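Local atomic coordinates of ATP-dependent zinc metalloprotease FtsH (Thermotoga maritima, PDB entry 4M8A), a protein that probably acts as a membrane-bound, ATP-dependent zinc metallopeptidase that processively degrades cytoplasmic and membrane proteins and helps in membrane-protein quality control. Residues Y9-F12 with V13-V16. Sequence-based numbering, arbitrary orientation.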
loop_
_atom_site.group_PDB
_atom_site.type_symbol
_atom_site.label_atom_id
_atom_site.label_comp_id
_atom_site.label_asym_id
_atom_site.label_seq_id
_atom_site.Cartn_x
_atom_site.Cartn_y
_atom_site.Cartn_z
ATOM N N TYR B 9 21.234 1.164 -7.354
ATOM C CA TYR B 9 20.079 1.370 -6.496
ATOM C C TYR B 9 18.906 1.962 -7.286
ATOM O O TYR B 9 17.764 1.526 -7.138
ATOM C CB TYR B 9 20.431 2.212 -5.253
ATOM C CG TYR B 9 19.266 2.292 -4.298
ATOM C CD1 TYR B 9 18.893 1.192 -3.531
ATOM C CD2 TYR B 9 18.510 3.444 -4.196
ATOM C CE1 TYR B 9 17.815 1.252 -2.680
ATOM C CE2 TYR B 9 17.416 3.508 -3.333
ATOM C CZ TYR B 9 17.078 2.407 -2.585
ATOM O OH TYR B 9 15.988 2.434 -1.739
ATOM N N THR B 10 19.181 2.937 -8.148
ATOM C CA THR B 10 18.112 3.534 -8.944
ATOM C C THR B 10 17.411 2.498 -9.820
ATOM O O THR B 10 16.180 2.461 -9.888
ATOM C CB THR B 10 18.659 4.666 -9.814
ATOM O OG1 THR B 10 19.276 5.624 -8.957
ATOM C CG2 THR B 10 17.543 5.358 -10.581
ATOM N N SER B 11 18.197 1.648 -10.473
ATOM C CA SER B 11 17.633 0.623 -11.343
ATOM C C SER B 11 16.846 -0.412 -10.537
ATOM O O SER B 11 15.830 -0.921 -11.009
ATOM C CB SER B 11 18.716 -0.049 -12.188
ATOM O OG SER B 11 19.203 0.821 -13.206
ATOM N N PHE B 12 17.302 -0.693 -9.321
ATOM C CA PHE B 12 16.591 -1.586 -8.410
ATOM C C PHE B 12 15.216 -1.021 -8.078
ATOM O O PHE B 12 14.209 -1.723 -8.176
ATOM C CB PHE B 12 17.403 -1.781 -7.125
ATOM C CG PHE B 12 16.612 -2.356 -5.977
ATOM C CD1 PHE B 12 16.065 -3.628 -6.050
ATOM C CD2 PHE B 12 16.433 -1.619 -4.813
ATOM C CE1 PHE B 12 15.334 -4.151 -4.987
ATOM C CE2 PHE B 12 15.715 -2.134 -3.746
ATOM C CZ PHE B 12 15.165 -3.406 -3.827
ATOM N N VAL B 13 15.174 0.248 -7.679
ATOM C CA VAL B 13 13.899 0.898 -7.390
ATOM C C VAL B 13 12.990 0.866 -8.619
ATOM O O VAL B 13 11.791 0.584 -8.494
ATOM C CB VAL B 13 14.098 2.335 -6.852
ATOM C CG1 VAL B 13 12.781 3.046 -6.724
ATOM C CG2 VAL B 13 14.822 2.292 -5.509
ATOM N N GLN B 14 13.583 1.118 -9.794
ATOM C CA GLN B 14 12.911 1.039 -11.106
ATOM C C GLN B 14 12.228 -0.314 -11.337
ATOM O O GLN B 14 11.127 -0.394 -11.897
ATOM C CB GLN B 14 13.918 1.293 -12.249
ATOM C CG GLN B 14 14.081 2.753 -12.687
ATOM C CD GLN B 14 15.270 3.015 -13.628
ATOM O OE1 GLN B 14 15.988 2.102 -14.039
ATOM N NE2 GLN B 14 15.474 4.285 -13.960
ATOM N N MET B 15 12.900 -1.375 -10.911
ATOM C CA MET B 15 12.393 -2.742 -11.038
ATOM C C MET B 15 11.268 -3.040 -10.059
ATOM O O MET B 15 10.287 -3.706 -10.402
ATOM C CB MET B 15 13.525 -3.749 -10.856
ATOM C CG MET B 15 14.437 -3.786 -12.040
ATOM S SD MET B 15 15.843 -4.849 -11.745
ATOM C CE MET B 15 15.029 -6.357 -11.265
ATOM N N VAL B 16 11.416 -2.546 -8.840
ATOM C CA VAL B 16 10.370 -2.696 -7.844
ATOM C C VAL B 16 9.083 -1.995 -8.298
ATOM O O VAL B 16 7.984 -2.560 -8.188
ATOM C CB VAL B 16 10.844 -2.175 -6.472
ATOM C CG1 VAL B 16 9.696 -2.165 -5.470
ATOM C CG2 VAL B 16 11.996 -3.033 -5.961
HETATM O O HOH W 1 15.530 -0.833 -14.074
#
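CG2 of Val-13 lies over one face of the Tyr-9 ring, 3.5 Å above its plane and displaced toward the rim. This is a CH-pi contact, closest between Val-13 CG2 and Tyr-9 CE2 at 3.6 Å. One turn on, CG2 of Val-16 sits over a face of the Phe-12 ring, 4.0 Å from its centroid. Trp-50 meets the Tyr-9 ring edge-to-face, and Leu-34, Val-36 and Val-26 of the sheet pack on Phe-12. In both aromatic residues CG is anti to the backbone N (chi1 -174° in Tyr-9, 164° in Phe-12), which swings each ring alongside the helix toward the valine four residues later. An alanine in place of Phe-12 would probably open a gap between helix and sheet and strip the Val-16 methyl of its aromatic partner.

The backbone repeats the same spacing. Val-13 N donates to Tyr-9 O at 2.9 Å, nearly straight at 170°, and Val-16 N donates to Phe-12 O at 3.0 Å. A water donates to Ser-11 O. Thr-10 OG1 is hydrogen-bonded to Ile-66 O and Val-68 N of the second subunit.

Such i to i+4 pairing is characteristic of an alpha-helix. Here helix 9-17 of the FtsH periplasmic domain turns Phe-12 to its own sheet, while Tyr-9 and Val-13 also pack on Val-62 of the second subunit. Apolar CH-pi packing thus runs along the buried side, the more exposed Ser-11 and Gln-14 lie elsewhere on the helix, and the buried Thr-10 hydroxyl is satisfied by the second subunit.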